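Local coordinates for protein Rho guanine nucleotide exchange factor 12 (Homo sapiens, PDB 1TXD) that acts as a guanine nucleotide exchange factor for the small GTPase RhoA, here represented by its catalytic DH domain and the PH domain that follows, at residues R41-L46 against S70-I75; Q48-R53 against P156-L161; I80-Q85 against T107-P112; A122-N127 against P168-R173. The protein carries 1 engineered substitution. One frame throughout, in Å; residues are numbered along the deposited sequence.

Contact 1: R41-L46 against S70-I75; sequences RTLKVL and SNLEDI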
# COMPACT_ATOMS: atom_id res chain seq x y z
N ARG A 41 -13.57 13.66 -10.40
CA ARG A 41 -14.93 13.71 -9.86
C ARG A 41 -15.10 12.83 -8.62
O ARG A 41 -15.82 13.18 -7.73
CB ARG A 41 -15.95 13.29 -10.92
CG ARG A 41 -17.21 14.13 -10.89
CD ARG A 41 -18.25 13.76 -11.98
NE ARG A 41 -18.07 14.63 -13.14
CZ ARG A 41 -17.50 14.31 -14.30
NH1 ARG A 41 -17.03 13.09 -14.56
NH2 ARG A 41 -17.42 15.23 -15.25
N THR A 42 -14.46 11.66 -8.65
CA THR A 42 -14.38 10.71 -7.58
C THR A 42 -13.67 11.31 -6.37
O THR A 42 -14.13 11.21 -5.20
CB THR A 42 -13.60 9.48 -8.14
OG1 THR A 42 -14.41 8.83 -9.10
CG2 THR A 42 -13.44 8.42 -7.19
N LEU A 43 -12.57 12.00 -6.67
CA LEU A 43 -11.78 12.59 -5.61
C LEU A 43 -12.59 13.74 -4.97
O LEU A 43 -12.53 13.92 -3.74
CB LEU A 43 -10.42 13.05 -6.12
CG LEU A 43 -9.38 11.96 -6.42
CD1 LEU A 43 -8.04 12.59 -6.83
CD2 LEU A 43 -9.17 11.01 -5.30
N LYS A 44 -13.33 14.48 -5.75
CA LYS A 44 -14.23 15.51 -5.17
C LYS A 44 -15.36 14.90 -4.30
O LYS A 44 -15.80 15.57 -3.37
CB LYS A 44 -14.82 16.43 -6.21
CG LYS A 44 -13.82 17.22 -7.04
CD LYS A 44 -14.53 18.37 -7.80
CE LYS A 44 -13.56 19.42 -8.31
NZ LYS A 44 -14.02 20.05 -9.56
N VAL A 45 -15.77 13.64 -4.55
CA VAL A 45 -16.68 12.92 -3.65
C VAL A 45 -16.00 12.65 -2.30
O VAL A 45 -16.59 13.02 -1.31
CB VAL A 45 -17.26 11.56 -4.21
CG1 VAL A 45 -18.12 10.80 -3.14
CG2 VAL A 45 -18.06 11.78 -5.42
N LEU A 46 -14.83 11.98 -2.24
CA LEU A 46 -14.10 11.86 -0.98
C LEU A 46 -14.08 13.20 -0.28
O LEU A 46 -14.34 13.29 0.94
CB LEU A 46 -12.66 11.49 -1.17
CG LEU A 46 -12.53 9.97 -1.36
CD1 LEU A 46 -11.13 9.69 -1.56
CD2 LEU A 46 -13.04 9.30 -0.06
N SER A 70 -5.03 11.89 5.20
CA SER A 70 -3.65 12.27 4.88
C SER A 70 -3.62 13.41 3.90
O SER A 70 -4.14 14.57 4.17
CB SER A 70 -2.84 11.03 4.46
OG SER A 70 -3.33 10.42 3.22
N ASN A 71 -3.03 13.13 2.76
CA ASN A 71 -2.78 14.15 1.73
C ASN A 71 -3.79 14.10 0.62
O ASN A 71 -3.46 14.43 -0.48
CB ASN A 71 -1.37 14.04 1.17
CG ASN A 71 -1.19 12.83 0.32
OD1 ASN A 71 -1.93 11.87 0.48
ND2 ASN A 71 -0.32 12.90 -0.68
N LEU A 72 -5.04 13.74 0.93
CA LEU A 72 -6.17 13.91 0.03
C LEU A 72 -6.20 15.30 -0.69
O LEU A 72 -6.40 15.39 -1.90
CB LEU A 72 -7.55 13.77 0.74
CG LEU A 72 -8.73 13.89 -0.23
CD1 LEU A 72 -8.66 12.82 -1.35
CD2 LEU A 72 -10.05 13.71 0.55
N GLU A 73 -5.96 16.35 0.05
CA GLU A 73 -5.97 17.73 -0.50
C GLU A 73 -4.95 17.84 -1.70
O GLU A 73 -5.26 18.40 -2.74
CB GLU A 73 -5.56 18.68 0.59
CG GLU A 73 -5.71 20.19 0.38
CD GLU A 73 -5.15 20.98 1.57
OE1 GLU A 73 -4.30 21.89 1.41
OE2 GLU A 73 -5.53 20.70 2.73
N ASP A 74 -3.77 17.22 -1.57
CA ASP A 74 -2.77 17.36 -2.64
C ASP A 74 -3.03 16.42 -3.79
O ASP A 74 -2.75 16.74 -4.92
CB ASP A 74 -1.33 17.15 -2.16
CG ASP A 74 -1.00 17.84 -0.90
OD1 ASP A 74 -1.41 19.07 -0.57
OD2 ASP A 74 -0.21 17.23 -0.17
N ILE A 75 -3.56 15.24 -3.55
CA ILE A 75 -3.82 14.37 -4.72
C ILE A 75 -5.00 14.98 -5.46
O ILE A 75 -5.06 14.96 -6.68
CB ILE A 75 -4.02 12.87 -4.44
CG1 ILE A 75 -4.96 12.64 -3.31
CG2 ILE A 75 -2.63 12.11 -4.14
CD1 ILE A 75 -5.63 11.34 -3.47
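Leu43 and Leu46 meet Leu72 and Ile75 inside the Dbl homology (DH) domain, an elongated helical bundle, at the place where the long helix 20-57 packs against the first turns of helix 72-90. All four residues are buried, and the contact is apolar. One part of it is leucine against leucine. Leu46 presents its CB to Leu72 CD2 at 3.8 Å, and its CD1 lies 4.0 Å from Leu72 CD1, so both branches of the Leu72 fork are used. That fork reaches helix 20-57 because CG is turned opposite the backbone N (chi1 -177°), which swings the methyls towards Leu46 from a CB that does not itself aim at the partner.

A second part pairs Leu43 with Ile75, whose side chains run roughly perpendicular to each other. Leu43 CD2 stands 4.0 Å from Ile75 CD1, while the other branch, CD1, rests on the backbone, 3.8 Å from Ile75 O. For Ile75, CG1 sits between its own N and carbonyl carbon (chi1 47°), an arrangement that leads CD1 out to the leucine.

Asn71, at the N-cap position of helix 72-90, takes no part in the apolar pairs; its side chain makes no capping bond, and its ND2 instead gives a hydrogen bond to Ala120 O of helix 112-126. That helix also brings Phe124 against Ile75, while Gln170 of helix 169-186 touches both Leu43 and Ile75. Between the two apolar pairs the approach is longer: Leu43 CD2 is 4.4 Å from Leu72 CD1.

Contact 2: Q48-R53 against P156-L161; sequences QVFYQR and PLCRRL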
# COMPACT_ATOMS: atom_id res chain seq x y z
N GLN A 48 -15.72 16.06 -0.73
CA GLN A 48 -16.87 16.95 -0.41
C GLN A 48 -17.86 16.23 0.53
O GLN A 48 -18.40 16.84 1.46
CB GLN A 48 -17.59 17.46 -1.66
CG GLN A 48 -16.86 18.63 -2.39
CD GLN A 48 -16.63 19.85 -1.51
OE1 GLN A 48 -17.58 20.53 -1.11
NE2 GLN A 48 -15.36 20.15 -1.22
N VAL A 49 -18.01 14.92 0.32
CA VAL A 49 -19.00 14.16 1.08
C VAL A 49 -18.45 13.78 2.46
O VAL A 49 -19.20 13.86 3.43
CB VAL A 49 -19.53 12.94 0.31
CG1 VAL A 49 -20.47 12.11 1.18
CG2 VAL A 49 -20.24 13.38 -0.96
N PHE A 50 -17.13 13.44 2.52
CA PHE A 50 -16.48 12.94 3.69
C PHE A 50 -15.60 13.96 4.38
O PHE A 50 -15.87 14.29 5.52
CB PHE A 50 -15.67 11.64 3.40
CG PHE A 50 -16.53 10.52 2.99
CD1 PHE A 50 -17.20 9.74 3.94
CD2 PHE A 50 -16.83 10.31 1.67
CE1 PHE A 50 -18.09 8.77 3.57
CE2 PHE A 50 -17.72 9.31 1.28
CZ PHE A 50 -18.35 8.54 2.24
N TYR A 51 -14.52 14.41 3.73
CA TYR A 51 -13.46 15.08 4.43
C TYR A 51 -13.95 16.45 4.87
O TYR A 51 -13.86 16.80 6.05
CB TYR A 51 -12.21 15.26 3.57
CG TYR A 51 -11.20 16.17 4.24
CD1 TYR A 51 -10.37 15.69 5.22
CD2 TYR A 51 -11.20 17.54 3.99
CE1 TYR A 51 -9.47 16.56 5.92
CE2 TYR A 51 -10.31 18.42 4.65
CZ TYR A 51 -9.42 17.89 5.60
OH TYR A 51 -8.54 18.75 6.26
N GLN A 52 -14.47 17.21 3.94
CA GLN A 52 -14.90 18.60 4.28
C GLN A 52 -15.97 18.57 5.38
O GLN A 52 -15.83 19.23 6.39
CB GLN A 52 -15.40 19.33 3.07
CG GLN A 52 -14.35 19.80 2.00
CD GLN A 52 -13.13 20.57 2.53
OE1 GLN A 52 -13.29 21.57 3.30
NE2 GLN A 52 -11.94 20.20 2.06
N ARG A 53 -17.03 17.79 5.20
CA ARG A 53 -18.09 17.65 6.22
C ARG A 53 -17.62 17.23 7.63
O ARG A 53 -17.96 17.86 8.61
CB ARG A 53 -19.14 16.63 5.75
CG ARG A 53 -19.97 17.09 4.55
CD ARG A 53 -21.39 17.46 4.93
NE ARG A 53 -22.21 17.80 3.77
CZ ARG A 53 -23.50 18.14 3.85
NH1 ARG A 53 -24.14 18.17 5.03
NH2 ARG A 53 -24.17 18.43 2.72
N PRO A 156 -26.27 9.74 -2.53
CA PRO A 156 -26.22 9.11 -3.88
C PRO A 156 -24.88 9.21 -4.61
O PRO A 156 -24.57 8.32 -5.41
CB PRO A 156 -27.32 9.85 -4.68
CG PRO A 156 -28.27 10.37 -3.67
CD PRO A 156 -27.48 10.59 -2.37
N LEU A 157 -24.08 10.24 -4.31
CA LEU A 157 -22.77 10.40 -4.99
C LEU A 157 -21.83 9.24 -4.70
O LEU A 157 -20.90 8.98 -5.44
CB LEU A 157 -22.14 11.74 -4.62
CG LEU A 157 -23.00 12.99 -4.87
CD1 LEU A 157 -22.32 14.20 -4.26
CD2 LEU A 157 -23.21 13.21 -6.34
N CYS A 158 -22.12 8.51 -3.63
CA CYS A 158 -21.33 7.39 -3.23
C CYS A 158 -21.66 6.15 -4.02
O CYS A 158 -20.87 5.19 -4.02
CB CYS A 158 -21.55 7.10 -1.74
SG CYS A 158 -20.75 8.29 -0.62
N ARG A 159 -22.80 6.17 -4.71
CA ARG A 159 -23.19 5.06 -5.54
C ARG A 159 -23.17 3.72 -4.77
O ARG A 159 -22.67 2.76 -5.27
CB ARG A 159 -22.22 4.99 -6.74
CG ARG A 159 -22.00 6.33 -7.44
CD ARG A 159 -23.00 6.67 -8.47
NE ARG A 159 -23.94 7.75 -8.15
CZ ARG A 159 -23.86 9.03 -8.57
NH1 ARG A 159 -22.82 9.51 -9.29
NH2 ARG A 159 -24.86 9.86 -8.25
N ARG A 160 -23.67 3.70 -3.52
CA ARG A 160 -23.78 2.46 -2.68
C ARG A 160 -22.43 1.87 -2.30
O ARG A 160 -22.33 0.70 -2.03
CB ARG A 160 -24.60 1.34 -3.37
CG ARG A 160 -26.00 1.74 -3.82
CD ARG A 160 -26.53 1.01 -5.09
NE ARG A 160 -26.65 2.02 -6.15
CZ ARG A 160 -26.00 2.06 -7.31
NH1 ARG A 160 -25.18 1.08 -7.71
NH2 ARG A 160 -26.20 3.09 -8.12
N LEU A 161 -21.39 2.69 -2.25
CA LEU A 161 -20.04 2.25 -1.93
C LEU A 161 -19.60 2.85 -0.60
O LEU A 161 -19.97 3.97 -0.28
CB LEU A 161 -19.06 2.67 -3.01
CG LEU A 161 -18.95 1.77 -4.23
CD1 LEU A 161 -18.05 2.43 -5.23
CD2 LEU A 161 -18.43 0.36 -3.87
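Cys158 brings its sulfur to the ring of Phe50, SG lying 3.7 Å from both CE2 and CZ of that ring. This sulfur-aromatic contact belongs to the DH-domain helical bundle and joins helix 20-57 to the connection between helices 143-154 and 163-166. The sulfur approaches obliquely, 4.8 Å from the Phe50 centroid and 72° off the ring normal, nearest to CE2 and CZ.

Val49 completes the helix side with its two methyls divided between tasks. CG1, opposite the backbone N (chi1 175°), lies over one face of the Phe50 ring near its rim and is also 4.2 Å from Cys158 SG. CG2 points elsewhere and meets Leu157 CD1 at 4.0 Å, at the more exposed margin of the contact. Helix 20-57 takes a wider pi-type turn at 48-52, where both residues lie.

The opposing segment is compact. A short 3-10 turn at 156-158 runs into a type I' turn from Cys158 to Leu161, closed by a 3.1 Å hydrogen bond from Leu161 N to Cys158 O. Phe50 is further enclosed by Ala152, Leu163, Ile166 and Phe69, and Ile166 also touches Cys158. Within 156-161, Leu157 CA lies over the centre of the Arg159 guanidinium, 3.9 Å above its plane.

Contact 3: I80-Q85 against T107-P112; sequences IGLNEQ and TWFSGP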
# COMPACT_ATOMS: atom_id res chain seq x y z
N ILE A 80 -6.83 17.67 -10.40
CA ILE A 80 -7.46 18.84 -11.03
C ILE A 80 -6.47 19.59 -11.99
O ILE A 80 -6.85 19.93 -13.12
CB ILE A 80 -7.99 19.81 -10.00
CG1 ILE A 80 -9.23 19.26 -9.31
CG2 ILE A 80 -8.33 21.23 -10.62
CD1 ILE A 80 -9.57 19.98 -8.02
N GLY A 81 -5.22 19.86 -11.56
CA GLY A 81 -4.26 20.53 -12.43
C GLY A 81 -3.97 19.72 -13.69
O GLY A 81 -3.87 20.25 -14.75
N LEU A 82 -3.87 18.41 -13.55
CA LEU A 82 -3.58 17.54 -14.65
C LEU A 82 -4.74 17.54 -15.64
O LEU A 82 -4.54 17.63 -16.87
CB LEU A 82 -3.33 16.11 -14.12
CG LEU A 82 -3.06 15.02 -15.15
CD1 LEU A 82 -2.07 15.48 -16.31
CD2 LEU A 82 -2.54 13.78 -14.40
N ASN A 83 -5.96 17.45 -15.09
CA ASN A 83 -7.18 17.56 -15.85
C ASN A 83 -7.29 18.90 -16.58
O ASN A 83 -7.74 18.93 -17.68
CB ASN A 83 -8.39 17.38 -14.94
CG ASN A 83 -9.67 17.27 -15.70
OD1 ASN A 83 -10.60 18.06 -15.51
ND2 ASN A 83 -9.74 16.32 -16.60
N GLU A 84 -6.87 19.99 -15.97
CA GLU A 84 -6.92 21.29 -16.62
C GLU A 84 -5.93 21.34 -17.80
O GLU A 84 -6.22 21.95 -18.82
CB GLU A 84 -6.62 22.41 -15.62
CG GLU A 84 -7.77 22.74 -14.66
CD GLU A 84 -9.11 22.96 -15.37
OE1 GLU A 84 -9.12 23.61 -16.45
OE2 GLU A 84 -10.15 22.49 -14.86
N GLN A 85 -4.78 20.67 -17.67
CA GLN A 85 -3.77 20.69 -18.71
C GLN A 85 -4.27 19.83 -19.88
O GLN A 85 -3.97 20.10 -21.03
CB GLN A 85 -2.44 20.13 -18.20
CG GLN A 85 -1.76 20.98 -17.15
CD GLN A 85 -0.60 20.25 -16.50
OE1 GLN A 85 -0.77 19.15 -15.98
NE2 GLN A 85 0.58 20.85 -16.55
N THR A 107 5.78 16.16 -19.99
CA THR A 107 5.59 17.17 -18.94
C THR A 107 4.77 16.66 -17.73
O THR A 107 5.07 17.03 -16.56
CB THR A 107 4.92 18.42 -19.57
OG1 THR A 107 5.80 18.98 -20.55
CG2 THR A 107 4.80 19.55 -18.56
N TRP A 108 3.75 15.84 -17.99
CA TRP A 108 2.85 15.34 -16.97
C TRP A 108 3.48 14.23 -16.14
O TRP A 108 3.29 14.18 -14.91
CB TRP A 108 1.53 14.84 -17.59
CG TRP A 108 0.82 15.87 -18.35
CD1 TRP A 108 0.95 17.21 -18.20
CD2 TRP A 108 -0.16 15.68 -19.39
NE1 TRP A 108 0.14 17.87 -19.09
CE2 TRP A 108 -0.56 16.96 -19.82
CE3 TRP A 108 -0.74 14.56 -19.99
CZ2 TRP A 108 -1.51 17.15 -20.84
CZ3 TRP A 108 -1.68 14.76 -21.00
CH2 TRP A 108 -2.05 16.05 -21.41
N PHE A 109 4.28 13.39 -16.79
CA PHE A 109 4.70 12.11 -16.22
C PHE A 109 6.19 11.84 -16.18
O PHE A 109 6.61 10.71 -15.89
CB PHE A 109 4.01 10.97 -17.00
CG PHE A 109 2.51 11.01 -16.94
CD1 PHE A 109 1.86 11.01 -15.71
CD2 PHE A 109 1.74 11.04 -18.10
CE1 PHE A 109 0.49 11.06 -15.64
CE2 PHE A 109 0.38 11.09 -18.05
CZ PHE A 109 -0.26 11.08 -16.81
N SER A 110 7.01 12.86 -16.47
CA SER A 110 8.46 12.80 -16.24
C SER A 110 8.96 14.08 -15.59
O SER A 110 8.24 15.08 -15.48
CB SER A 110 9.21 12.56 -17.57
OG SER A 110 8.99 13.65 -18.44
N GLY A 111 10.22 14.09 -15.20
CA GLY A 111 10.76 15.28 -14.56
C GLY A 111 9.95 15.67 -13.33
O GLY A 111 9.53 14.79 -12.57
N PRO A 112 9.73 16.97 -13.12
CA PRO A 112 8.98 17.45 -11.95
C PRO A 112 7.57 16.91 -11.88
O PRO A 112 7.08 16.77 -10.77
CB PRO A 112 8.98 18.96 -12.12
CG PRO A 112 10.25 19.23 -12.89
CD PRO A 112 10.26 18.11 -13.92
O HOH W 1 3.10 18.93 -15.19
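The indole of Trp108 carries the CD1 methyl of Leu82 on one face, a CH-pi contact in which that carbon lies 3.7 Å from the centroid of the five-membered ring and 20° off its normal. Phe109, the next aromatic group, has Trp108 CB over the centre of one face, and Leu82 CD2 approaches its CE1 obliquely at 4.3 Å. With CG opposite the backbone N (chi1 177°) the Leu82 fork is brought to the aromatic pair, and its two methyls go to different rings.

Gln85, one turn further along, and the indole slide past each other in opposite directions. Its CB is 3.5 Å from Trp108 NE1, and OE1 comes to 3.4 Å from Trp108 CD1. The amide plane is tilted 42° from the indole. OE1 is also 3.5 Å from Trp108 NE1, but the angle is too poor for a hydrogen bond. A water links the segments instead, donating to Thr107 O at 3.1 Å and accepting a weak bond from Gln85 NE2.

Helix 72-90 is here laid against the last turn of helix 102-109 within the all-helical DH bundle, just before Gly111 at the N-cap position of helix 112-126. Met86 and Val89 extend the cover of Trp108. Tyr177 of helix 169-186 meets both Leu82 and Phe109, and helix 191-230 reaches Phe109 through Cys204.

Contact 4: A122-N127 against P168-R173; sequences ATFCSN and PTQMQR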
# COMPACT_ATOMS: atom_id res chain seq x y z
N ALA A 122 2.30 8.27 -3.40
CA ALA A 122 2.99 7.28 -2.52
C ALA A 122 2.55 7.51 -1.08
O ALA A 122 2.36 6.56 -0.31
CB ALA A 122 4.56 7.40 -2.59
N THR A 123 2.38 8.78 -0.75
CA THR A 123 1.92 9.19 0.59
C THR A 123 0.43 8.79 0.79
O THR A 123 0.10 8.07 1.76
CB THR A 123 2.13 10.68 0.77
OG1 THR A 123 3.54 10.95 0.83
CG2 THR A 123 1.58 11.18 2.07
N PHE A 124 -0.46 9.26 -0.09
CA PHE A 124 -1.85 8.81 -0.03
C PHE A 124 -1.98 7.29 -0.02
O PHE A 124 -2.54 6.72 0.89
CB PHE A 124 -2.73 9.38 -1.11
CG PHE A 124 -4.17 9.13 -0.88
CD1 PHE A 124 -4.85 9.84 0.05
CD2 PHE A 124 -4.87 8.22 -1.63
CE1 PHE A 124 -6.19 9.62 0.28
CE2 PHE A 124 -6.21 8.02 -1.40
CZ PHE A 124 -6.86 8.72 -0.46
N CYS A 125 -1.43 6.62 -1.00
CA CYS A 125 -1.71 5.22 -1.17
C CYS A 125 -1.06 4.29 -0.12
O CYS A 125 -1.59 3.24 0.19
CB CYS A 125 -1.27 4.75 -2.58
SG CYS A 125 -2.07 5.57 -3.99
N SER A 126 0.12 4.65 0.37
CA SER A 126 0.86 3.82 1.34
C SER A 126 0.20 3.95 2.70
O SER A 126 0.27 3.08 3.49
CB SER A 126 2.35 4.24 1.43
OG SER A 126 2.47 5.55 1.99
N ASN A 127 -0.51 5.05 2.91
CA ASN A 127 -1.31 5.26 4.08
C ASN A 127 -2.64 4.52 4.19
O ASN A 127 -3.25 4.48 5.30
CB ASN A 127 -1.71 6.73 4.23
CG ASN A 127 -2.16 7.04 5.64
OD1 ASN A 127 -1.54 6.60 6.55
ND2 ASN A 127 -3.29 7.69 5.81
N PRO A 168 -9.48 3.55 -2.10
CA PRO A 168 -8.60 2.82 -3.01
C PRO A 168 -8.66 3.24 -4.53
O PRO A 168 -8.04 2.52 -5.38
CB PRO A 168 -9.03 1.35 -2.86
CG PRO A 168 -9.78 1.21 -1.53
CD PRO A 168 -10.49 2.73 -1.42
N THR A 169 -9.40 4.31 -4.85
CA THR A 169 -9.51 4.77 -6.22
C THR A 169 -8.21 5.42 -6.68
O THR A 169 -7.88 5.24 -7.88
CB THR A 169 -10.68 5.71 -6.48
OG1 THR A 169 -10.67 6.79 -5.53
CG2 THR A 169 -12.00 4.97 -6.25
N GLN A 170 -7.46 6.08 -5.77
CA GLN A 170 -6.16 6.64 -6.16
C GLN A 170 -5.17 5.55 -6.66
O GLN A 170 -4.59 5.68 -7.75
CB GLN A 170 -5.50 7.36 -5.03
CG GLN A 170 -4.28 8.11 -5.46
CD GLN A 170 -4.57 9.25 -6.53
OE1 GLN A 170 -5.73 9.72 -6.71
NE2 GLN A 170 -3.52 9.67 -7.22
N MET A 171 -4.97 4.49 -5.89
CA MET A 171 -4.05 3.42 -6.32
C MET A 171 -4.52 2.88 -7.65
O MET A 171 -3.69 2.66 -8.53
CB MET A 171 -3.96 2.32 -5.25
CG MET A 171 -3.08 1.07 -5.58
SD MET A 171 -1.29 1.39 -5.38
CE MET A 171 -0.82 1.46 -7.04
N GLN A 172 -5.83 2.68 -7.85
CA GLN A 172 -6.31 2.00 -9.06
C GLN A 172 -5.95 2.85 -10.29
O GLN A 172 -5.47 2.34 -11.30
CB GLN A 172 -7.82 1.70 -9.04
CG GLN A 172 -8.29 0.84 -10.29
CD GLN A 172 -7.71 -0.60 -10.32
OE1 GLN A 172 -7.01 -1.02 -9.37
NE2 GLN A 172 -8.01 -1.37 -11.39
N ARG A 173 -6.18 4.15 -10.17
CA ARG A 173 -5.86 5.12 -11.20
C ARG A 173 -4.41 5.03 -11.67
O ARG A 173 -4.11 5.05 -12.87
CB ARG A 173 -6.21 6.56 -10.71
CG ARG A 173 -5.99 7.62 -11.80
CD ARG A 173 -6.69 7.30 -13.13
NE ARG A 173 -6.61 8.41 -14.09
CZ ARG A 173 -6.96 8.30 -15.37
NH1 ARG A 173 -7.48 7.20 -15.78
NH2 ARG A 173 -6.83 9.30 -16.25
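Phe124 and Gln170 meet with ring and amide planes almost perpendicular, 89° apart, yet it is the aliphatic root of the glutamine that does the touching. Gln170 CB lies 3.6 Å from Phe124 CD2 and 3.8 Å from CE2, an oblique approach to one side of the ring. Beyond CG the chain turns away: a bend at chi2 (62°) carries the amide off towards helices 20-57 and 72-90. There both ends of the buried amide are satisfied, OE1 by His39 NE2 and NE2 by His79 NE2. Two hydrogen bonds at opposite ends of the group should fix its rotation.

Cys125, the next residue after Phe124, brings its SG up to the other helix. SG is 3.7 Å from Gln170 CG and 3.6 Å from Met171 N, in the first turn of helix 169-186. The backbones approach closely here, with Cys125 CA 5.9 Å from Met171 CA. In the DH bundle this is where the end of helix 112-126 crosses the start of helix 169-186; the short segment axes pass 9.4 Å apart at a crossing angle of -122°. In DH domains generally the latter helix carries a conserved region that helps form the GTPase-binding surface, and this is probably so here.

On the same helix, Arg173 forms a salt bridge to Glu36 and a hydrogen bond to Thr35, tying it to helix 20-57. Met171 offers its CB to Cys125 SG at 4.0 Å, and its side chain touches Leu208 and Asn212 of helix 191-230.

All four contacts lie in the DH domain. Contacts 1 and 2 follow each other along helix 20-57, their centres about 11 Å apart; Tyr51 N probably donates to Leu46 O, 3.0 Å away, across the boundary, and Leu72 CD2 packs on Tyr51 CB. Contact 4 is about as near, its centre about 10 Å from that of contact 1, with Ser70 OG 3.6 Å from Phe124 CD1 and Thr42 CG2 3.6 Å from Thr169 OG1. Contact 3 shares helix 72-90 with contact 1 and also touches it where Lys44 packs on Ile80, but lies farther along the bundle; its centre is about 26 Å from that of contact 2, and their nearest atoms are about 9 Å apart. Together they join five bundle helices and one connecting loop.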